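Local coordinates for putative uncharacterized protein PH0594 (Pyrococcus horikoshii, PDB 4HXF) that acts as a self-compartmentalizing hexameric serine peptidase, an acylaminoacyl peptidase that probably cleaves peptides inside its assembly and binds magnesium, at residues A[116-120]-A[154-160]; A[135-139]-A[190-196]; A[378-383]-A[407-412]. All blocks are in the same frame, centred on the assembly; numbering follows the deposited sequence.

Contact 1 of 3, residues A[116-120]-A[154-160]; sequences RRLLA and FWVIDTE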
# COMPACT_ATOMS: atom_id res chain seq x y z
N ARG A 116 -0.95 4.59 -41.84
CA ARG A 116 -1.63 5.54 -40.89
C ARG A 116 -2.66 4.83 -40.05
O ARG A 116 -2.66 4.95 -38.82
CB ARG A 116 -2.25 6.69 -41.65
CG ARG A 116 -2.96 7.63 -40.69
CD ARG A 116 -3.34 8.93 -41.32
NE ARG A 116 -4.04 9.76 -40.27
CZ ARG A 116 -4.42 11.01 -40.41
NH1 ARG A 116 -4.19 11.67 -41.50
NH2 ARG A 116 -5.09 11.65 -39.42
N ARG A 117 -3.54 4.02 -40.64
CA ARG A 117 -4.53 3.32 -39.92
C ARG A 117 -4.16 1.88 -39.58
O ARG A 117 -3.43 1.22 -40.36
CB ARG A 117 -5.87 3.31 -40.71
CG ARG A 117 -6.55 4.66 -40.85
CD ARG A 117 -7.71 4.54 -41.84
NE ARG A 117 -7.19 4.38 -43.18
CZ ARG A 117 -7.92 4.01 -44.25
NH1 ARG A 117 -9.20 3.78 -44.14
NH2 ARG A 117 -7.40 4.00 -45.46
N LEU A 118 -4.58 1.46 -38.41
CA LEU A 118 -4.49 0.06 -37.97
C LEU A 118 -5.90 -0.51 -38.00
O LEU A 118 -6.89 0.17 -37.74
CB LEU A 118 -3.96 -0.07 -36.54
CG LEU A 118 -2.54 0.31 -36.39
CD1 LEU A 118 -2.14 0.28 -34.88
CD2 LEU A 118 -1.61 -0.76 -37.09
N LEU A 119 -6.04 -1.78 -38.37
CA LEU A 119 -7.22 -2.55 -38.01
C LEU A 119 -6.94 -3.37 -36.81
O LEU A 119 -5.98 -4.16 -36.83
CB LEU A 119 -7.62 -3.47 -39.16
CG LEU A 119 -8.78 -4.48 -38.93
CD1 LEU A 119 -10.08 -3.74 -38.54
CD2 LEU A 119 -8.94 -5.50 -40.08
N ALA A 120 -7.72 -3.23 -35.75
CA ALA A 120 -7.60 -4.09 -34.55
C ALA A 120 -8.84 -4.94 -34.48
O ALA A 120 -9.99 -4.44 -34.56
CB ALA A 120 -7.46 -3.24 -33.30
N PHE A 154 -14.34 -4.98 -34.17
CA PHE A 154 -13.46 -4.53 -35.20
C PHE A 154 -13.31 -3.02 -35.08
O PHE A 154 -14.35 -2.31 -34.95
CB PHE A 154 -13.99 -4.81 -36.60
CG PHE A 154 -14.14 -6.29 -36.91
CD1 PHE A 154 -15.23 -7.02 -36.43
CD2 PHE A 154 -13.18 -6.92 -37.62
CE1 PHE A 154 -15.32 -8.37 -36.70
CE2 PHE A 154 -13.30 -8.30 -37.90
CZ PHE A 154 -14.36 -9.01 -37.39
N TRP A 155 -12.05 -2.56 -34.94
CA TRP A 155 -11.80 -1.14 -34.78
C TRP A 155 -10.84 -0.67 -35.84
O TRP A 155 -9.75 -1.24 -35.98
CB TRP A 155 -11.13 -0.85 -33.43
CG TRP A 155 -11.91 -1.19 -32.16
CD1 TRP A 155 -13.22 -1.39 -31.99
CD2 TRP A 155 -11.37 -1.18 -30.78
NE1 TRP A 155 -13.52 -1.67 -30.67
CE2 TRP A 155 -12.47 -1.53 -29.91
CE3 TRP A 155 -10.11 -0.96 -30.22
CZ2 TRP A 155 -12.30 -1.68 -28.49
CZ3 TRP A 155 -9.95 -1.11 -28.81
CH2 TRP A 155 -11.03 -1.46 -27.98
N VAL A 156 -11.14 0.41 -36.50
CA VAL A 156 -10.15 1.08 -37.35
C VAL A 156 -9.59 2.25 -36.52
O VAL A 156 -10.33 3.15 -36.06
CB VAL A 156 -10.75 1.62 -38.59
CG1 VAL A 156 -9.73 2.38 -39.43
CG2 VAL A 156 -11.46 0.44 -39.40
N ILE A 157 -8.29 2.23 -36.33
CA ILE A 157 -7.57 3.18 -35.48
C ILE A 157 -6.70 4.08 -36.31
O ILE A 157 -5.83 3.63 -37.10
CB ILE A 157 -6.71 2.47 -34.42
CG1 ILE A 157 -7.53 1.52 -33.53
CG2 ILE A 157 -5.95 3.46 -33.48
CD1 ILE A 157 -6.66 0.46 -32.89
N ASP A 158 -6.88 5.39 -36.16
CA ASP A 158 -5.99 6.39 -36.72
C ASP A 158 -4.80 6.54 -35.77
O ASP A 158 -4.99 6.98 -34.63
CB ASP A 158 -6.65 7.73 -36.92
CG ASP A 158 -5.68 8.78 -37.31
OD1 ASP A 158 -4.58 8.42 -37.87
OD2 ASP A 158 -5.97 10.01 -37.17
N THR A 159 -3.60 6.11 -36.23
CA THR A 159 -2.42 6.19 -35.32
C THR A 159 -1.90 7.66 -35.17
O THR A 159 -1.14 7.90 -34.20
CB THR A 159 -1.26 5.25 -35.73
OG1 THR A 159 -0.81 5.69 -37.00
CG2 THR A 159 -1.65 3.77 -35.72
N GLU A 160 -2.31 8.57 -36.03
CA GLU A 160 -1.82 9.97 -35.95
C GLU A 160 -2.67 10.66 -34.82
O GLU A 160 -2.12 11.03 -33.80
CB GLU A 160 -1.97 10.69 -37.30
CG GLU A 160 -0.94 10.23 -38.28
CD GLU A 160 -0.78 11.16 -39.45
OE1 GLU A 160 -1.03 12.38 -39.35
OE2 GLU A 160 -0.44 10.63 -40.51
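Arg-116 meets Asp-158 at the edge of its guanidinium and has Glu-160 over one face, so the two carboxylates use different parts of the same flat group. Asp-158 is gripped side-on by two nitrogens: Arg-116 NE meets Asp-158 OD1 at 2.8 Å with an N-H...O angle of 176°, and Arg-116 NH2 meets Asp-158 OD2 at 2.9 Å. The planes of Glu-160 and the guanidinium are only 13° apart, and Glu-160 CD is 3.6 Å from Arg-116 NE, which makes this a long, stacked charge pairing in which no N-H points at the carboxylate. The extended arginine chain, with CG anti to the backbone N (chi1 179°), carries the guanidinium past the strand end to both acids. Asp-158 OD1 also accepts from Glu-160 N, which arrives from the other face of the carboxylate, closing an Asx turn and fixing the aspartate's rotation. Glu-160 has a further partner in Arg-55 of the second subunit, which places this network at a subunit interface.

At the same end, Arg-116 O takes two bonds from Thr-159, one from its N and one from OG1 at 2.7 Å, the latter in the carbonyl plane on a lone pair. The Thr-159 side chain crosses that of Leu-118 at about a right angle, its CG2 3.6 Å from Leu-118 CD1. Further along, Ala-120 CB meets Ile-157 CD1 at 3.8 Å on the face shared with Leu-118, whereas Arg-117 CD lies against Val-156 CG1 on the other face. Paired backbone bonds link Leu-118 with Ile-157 and Ala-120 with Trp-155.

The short strand axes run antiparallel and approach to 4.6 Å. These are the two inner strands of a four-stranded antiparallel sheet, the arrangement of a beta-propeller blade.

Contact 2 of 3, residues A[135-139]-A[190-196]; sequences DDVPA and RDVIPRY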
# COMPACT_ATOMS: atom_id res chain seq x y z
N ASP A 135 -26.24 -18.17 -24.23
CA ASP A 135 -27.40 -18.54 -25.02
C ASP A 135 -27.01 -18.94 -26.46
O ASP A 135 -27.91 -19.21 -27.28
CB ASP A 135 -28.44 -17.39 -25.10
CG ASP A 135 -27.93 -16.20 -25.92
OD1 ASP A 135 -26.81 -16.21 -26.43
OD2 ASP A 135 -28.69 -15.22 -26.05
N ASP A 136 -25.71 -19.08 -26.69
CA ASP A 136 -25.15 -19.60 -27.99
C ASP A 136 -24.28 -20.85 -27.70
O ASP A 136 -24.37 -21.41 -26.57
CB ASP A 136 -24.46 -18.48 -28.73
CG ASP A 136 -24.29 -18.83 -30.24
OD1 ASP A 136 -24.66 -19.88 -30.72
OD2 ASP A 136 -23.94 -17.89 -30.85
N VAL A 137 -23.44 -21.30 -28.67
CA VAL A 137 -22.61 -22.48 -28.42
C VAL A 137 -21.29 -22.17 -29.05
O VAL A 137 -21.23 -21.40 -30.00
CB VAL A 137 -23.14 -23.85 -28.97
CG1 VAL A 137 -24.34 -24.31 -28.22
CG2 VAL A 137 -23.35 -23.78 -30.48
N PRO A 138 -20.22 -22.73 -28.52
CA PRO A 138 -20.15 -23.46 -27.27
C PRO A 138 -20.07 -22.45 -26.14
O PRO A 138 -19.99 -21.21 -26.38
CB PRO A 138 -18.85 -24.24 -27.48
CG PRO A 138 -17.94 -23.32 -28.14
CD PRO A 138 -18.86 -22.57 -29.12
N ALA A 139 -20.11 -22.89 -24.88
CA ALA A 139 -20.01 -21.96 -23.76
C ALA A 139 -18.62 -21.53 -23.37
O ALA A 139 -18.40 -20.60 -22.61
CB ALA A 139 -20.67 -22.63 -22.54
N ARG A 190 -24.05 -19.61 -39.78
CA ARG A 190 -24.96 -20.17 -38.76
C ARG A 190 -26.04 -21.05 -39.38
O ARG A 190 -26.85 -20.56 -40.19
CB ARG A 190 -25.60 -19.09 -37.91
CG ARG A 190 -26.36 -19.71 -36.71
CD ARG A 190 -27.04 -18.60 -35.84
NE ARG A 190 -26.07 -17.70 -35.17
CZ ARG A 190 -25.50 -17.99 -33.99
NH1 ARG A 190 -25.81 -19.09 -33.40
NH2 ARG A 190 -24.58 -17.20 -33.49
N ASP A 191 -26.10 -22.32 -38.99
CA ASP A 191 -27.26 -23.21 -39.28
C ASP A 191 -28.00 -23.46 -37.95
O ASP A 191 -28.45 -22.48 -37.37
CB ASP A 191 -26.83 -24.49 -39.93
CG ASP A 191 -26.23 -24.21 -41.40
OD1 ASP A 191 -26.80 -23.46 -42.11
OD2 ASP A 191 -25.31 -24.85 -41.70
N VAL A 192 -28.08 -24.69 -37.43
CA VAL A 192 -28.76 -24.88 -36.06
C VAL A 192 -27.80 -24.28 -34.99
O VAL A 192 -28.25 -23.58 -34.12
CB VAL A 192 -29.02 -26.33 -35.83
CG1 VAL A 192 -29.53 -26.58 -34.40
CG2 VAL A 192 -30.11 -26.81 -36.83
N ILE A 193 -26.50 -24.44 -35.24
CA ILE A 193 -25.45 -23.83 -34.51
C ILE A 193 -24.48 -23.20 -35.47
O ILE A 193 -24.50 -23.48 -36.69
CB ILE A 193 -24.75 -24.82 -33.58
CG1 ILE A 193 -24.04 -25.96 -34.28
CG2 ILE A 193 -25.85 -25.43 -32.63
CD1 ILE A 193 -23.04 -26.80 -33.39
N PRO A 194 -23.54 -22.38 -34.99
CA PRO A 194 -22.47 -21.92 -35.89
C PRO A 194 -21.59 -23.05 -36.38
O PRO A 194 -21.25 -23.95 -35.62
CB PRO A 194 -21.66 -20.90 -35.03
CG PRO A 194 -22.57 -20.56 -33.91
CD PRO A 194 -23.40 -21.81 -33.65
N ARG A 195 -21.25 -23.00 -37.66
CA ARG A 195 -20.45 -24.07 -38.30
C ARG A 195 -18.94 -23.83 -38.22
O ARG A 195 -18.19 -23.67 -39.23
CB ARG A 195 -20.95 -24.25 -39.72
CG ARG A 195 -22.41 -24.38 -39.90
CD ARG A 195 -22.99 -25.64 -39.24
NE ARG A 195 -22.40 -26.92 -39.62
CZ ARG A 195 -22.80 -27.62 -40.69
NH1 ARG A 195 -23.71 -27.12 -41.51
NH2 ARG A 195 -22.25 -28.79 -40.94
N TYR A 196 -18.46 -23.75 -36.98
CA TYR A 196 -17.09 -23.42 -36.71
C TYR A 196 -16.14 -24.34 -37.38
O TYR A 196 -16.41 -25.50 -37.41
CB TYR A 196 -16.85 -23.55 -35.23
CG TYR A 196 -17.63 -22.62 -34.34
CD1 TYR A 196 -18.59 -23.11 -33.47
CD2 TYR A 196 -17.45 -21.28 -34.44
CE1 TYR A 196 -19.26 -22.23 -32.63
CE2 TYR A 196 -18.15 -20.37 -33.61
CZ TYR A 196 -19.03 -20.89 -32.66
OH TYR A 196 -19.71 -19.95 -31.88
O HOH W 1 -21.98 -17.49 -32.41
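Asp-136 and Arg-190 meet end-on through a two-bond salt bridge: Arg-190 NH1 donates to Asp-136 OD1 at 3.0 Å, with an N-H...O angle of 175°, and Arg-190 NH2 to Asp-136 OD2 at 2.8 Å. Both carboxylate oxygens are approached on their syn sides and lie close to the guanidinium plane, although the two flat groups are turned 40° apart. The arginine chain starts extended and bends at chi3 (-65°), which turns the guanidinium edge toward the acid. With Asp-136 replaced by an alanine, the Arg-190 guanidinium is likely to lose its charge mate and be freer to turn.

The second polar link is Tyr-196 OH to Val-137 O at 2.8 Å, a bond lying in the carbonyl plane and at the edge of the tyrosine ring. It secures the carbonyl of the cis Val-137 to Pro-138 peptide bond, and Pro-138 CD packs 3.5 Å from Tyr-196 CE1.

Outside these bonds, Val-137 CG2 is the apolar hub, 3.6 Å from Ile-193 CB and 3.7 Å from Pro-194 CD. Leu-505 of helix 504-511 touches both Val-137 and Ile-193, while Asp-136 O accepts from Tyr-558 OH of the third subunit.

With neither segment in regular secondary structure, the junction depends on side chains and one backbone carbonyl. Its chemistry implies a charged pair on the more exposed flank and a tyrosine-proline contact on the buried one, joining two propeller loops where the catalytic domain and another subunit also meet them.

Contact 3 of 3, residues A[378-383]-A[407-412]; sequences APVIVF and GYYIVY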
# COMPACT_ATOMS: atom_id res chain seq x y z
N ALA A 378 18.33 -50.87 -22.85
CA ALA A 378 17.81 -49.63 -22.34
C ALA A 378 16.30 -49.66 -22.45
O ALA A 378 15.76 -50.19 -23.42
CB ALA A 378 18.36 -48.37 -23.10
N PRO A 379 15.63 -48.99 -21.48
CA PRO A 379 14.18 -48.86 -21.56
C PRO A 379 13.75 -47.96 -22.74
O PRO A 379 14.58 -47.20 -23.30
CB PRO A 379 13.78 -48.29 -20.20
CG PRO A 379 15.00 -47.45 -19.83
CD PRO A 379 16.19 -48.17 -20.40
N VAL A 380 12.45 -48.00 -23.04
CA VAL A 380 11.89 -47.37 -24.24
C VAL A 380 10.69 -46.55 -23.84
O VAL A 380 9.82 -47.08 -23.23
CB VAL A 380 11.49 -48.46 -25.30
CG1 VAL A 380 10.96 -47.82 -26.59
CG2 VAL A 380 12.71 -49.42 -25.58
N ILE A 381 10.59 -45.31 -24.32
CA ILE A 381 9.37 -44.53 -24.23
C ILE A 381 8.78 -44.31 -25.64
O ILE A 381 9.49 -43.72 -26.53
CB ILE A 381 9.58 -43.15 -23.63
CG1 ILE A 381 10.17 -43.32 -22.20
CG2 ILE A 381 8.22 -42.43 -23.48
CD1 ILE A 381 10.65 -42.02 -21.51
N VAL A 382 7.54 -44.77 -25.80
CA VAL A 382 6.78 -44.53 -27.02
C VAL A 382 6.02 -43.22 -26.85
O VAL A 382 5.22 -43.10 -25.88
CB VAL A 382 5.83 -45.66 -27.33
CG1 VAL A 382 5.04 -45.39 -28.65
CG2 VAL A 382 6.63 -46.98 -27.49
N PHE A 383 6.23 -42.25 -27.77
CA PHE A 383 5.46 -41.05 -27.76
C PHE A 383 4.39 -41.08 -28.88
O PHE A 383 4.70 -41.51 -29.98
CB PHE A 383 6.32 -39.81 -28.02
CG PHE A 383 7.12 -39.35 -26.82
CD1 PHE A 383 6.77 -38.15 -26.18
CD2 PHE A 383 8.23 -40.06 -26.39
CE1 PHE A 383 7.55 -37.71 -25.13
CE2 PHE A 383 9.05 -39.61 -25.33
CZ PHE A 383 8.66 -38.45 -24.70
N GLY A 407 18.82 -41.88 -20.65
CA GLY A 407 19.15 -43.28 -20.90
C GLY A 407 17.96 -44.05 -21.50
O GLY A 407 17.97 -45.30 -21.48
N TYR A 408 17.01 -43.34 -22.09
CA TYR A 408 15.86 -44.00 -22.74
C TYR A 408 15.91 -43.94 -24.27
O TYR A 408 16.27 -42.92 -24.84
CB TYR A 408 14.49 -43.42 -22.32
CG TYR A 408 14.13 -43.40 -20.85
CD1 TYR A 408 14.71 -42.50 -19.95
CD2 TYR A 408 13.25 -44.35 -20.34
CE1 TYR A 408 14.44 -42.52 -18.59
CE2 TYR A 408 12.97 -44.36 -18.96
CZ TYR A 408 13.52 -43.46 -18.13
OH TYR A 408 13.21 -43.47 -16.80
N TYR A 409 15.58 -45.06 -24.89
CA TYR A 409 15.14 -45.02 -26.28
C TYR A 409 13.85 -44.20 -26.35
O TYR A 409 12.98 -44.32 -25.49
CB TYR A 409 14.82 -46.40 -26.84
CG TYR A 409 16.04 -47.18 -27.34
CD1 TYR A 409 16.69 -48.06 -26.49
CD2 TYR A 409 16.49 -47.03 -28.65
CE1 TYR A 409 17.73 -48.87 -26.96
CE2 TYR A 409 17.55 -47.79 -29.11
CZ TYR A 409 18.16 -48.71 -28.25
OH TYR A 409 19.21 -49.45 -28.83
N ILE A 410 13.70 -43.47 -27.43
CA ILE A 410 12.48 -42.72 -27.74
C ILE A 410 12.02 -43.24 -29.11
O ILE A 410 12.84 -43.36 -30.06
CB ILE A 410 12.81 -41.22 -27.90
CG1 ILE A 410 13.67 -40.70 -26.71
CG2 ILE A 410 11.57 -40.38 -28.13
CD1 ILE A 410 13.00 -40.85 -25.32
N VAL A 411 10.74 -43.59 -29.18
CA VAL A 411 10.19 -44.09 -30.45
C VAL A 411 8.87 -43.41 -30.72
O VAL A 411 8.05 -43.22 -29.85
CB VAL A 411 10.08 -45.62 -30.50
CG1 VAL A 411 9.20 -46.22 -29.52
CG2 VAL A 411 9.64 -46.09 -31.95
N TYR A 412 8.64 -43.06 -31.96
CA TYR A 412 7.42 -42.34 -32.33
C TYR A 412 7.13 -42.45 -33.87
O TYR A 412 8.07 -42.56 -34.68
CB TYR A 412 7.53 -40.88 -31.92
CG TYR A 412 8.68 -40.03 -32.47
CD1 TYR A 412 9.90 -39.92 -31.82
CD2 TYR A 412 8.55 -39.35 -33.64
CE1 TYR A 412 10.89 -39.16 -32.37
CE2 TYR A 412 9.58 -38.51 -34.15
CZ TYR A 412 10.73 -38.44 -33.44
OH TYR A 412 11.70 -37.62 -34.01
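Ile-381 reaches across to Tyr-408, its CB 4.0 Å from Tyr-409 O, at the start of the neighbouring strand. From there CG1, anti to the carbonyl carbon (chi1 -59°), comes within 3.7 Å of Tyr-408 CD2. The terminal CD1 continues over the ring, 4.0 Å from the centroid of Tyr-408 and 26° off the ring normal, a CH-pi contact displaced toward the rim. Pro-379 CG adds a second contact, 3.6 Å from Tyr-408 CD2, so the tyrosine ring is packed against both Ile-381 and Pro-379. The ring's hydroxyl reaches on to Glu-601.

The sheet face opposite Ile-381 carries Val-380, Val-382 and Val-411. Val-411 CG1 lies between the other two valines, and its approach to Val-382 CG2, 3.4 Å, is tighter than usual van der Waals contact; these two side chains run side by side, pointing the same way. Tyr-409 shares this face, with Ala-378 CB 3.8 Å from its CD1.

Four backbone bonds tie the strands in parallel register: Tyr-409 N to Pro-379 O, Ile-381 N to Tyr-409 O, Val-411 N to Ile-381 O and Phe-383 N to Val-411 O. The short axes are 28° apart.

Before the second strand, Gly-407 has positive phi and is the C-prime residue of the Schellman motif ending helix 398-405. The contact thus closes a beta-alpha-beta unit in the alpha/beta-hydrolase sheet. Helix 586-605 packs on Ile-381 and Tyr-408, helix 398-405 on Phe-383 and Ile-410, and strand 460-465 flanks strand 378-384 on its other edge.

From the N terminus, segment 116-120 opens contact 1, and segment 135-139 opens contact 2 before 154-160 closes the first loop; 190-196 then closes the second, so the two cross along the chain. Their centres are 30 Å apart and they do not touch. Contact 1 holds the middle strands of one propeller blade together, and contact 2 ties an excursion between those strands to a loop of the following blade. Contact 3 comes later in series, closing a short loop through helix 398-405 in the hydrolase domain. Its centre lies about 52 Å from that of contact 1 and 43 Å from that of contact 2, on the opposite side of the chain's centre.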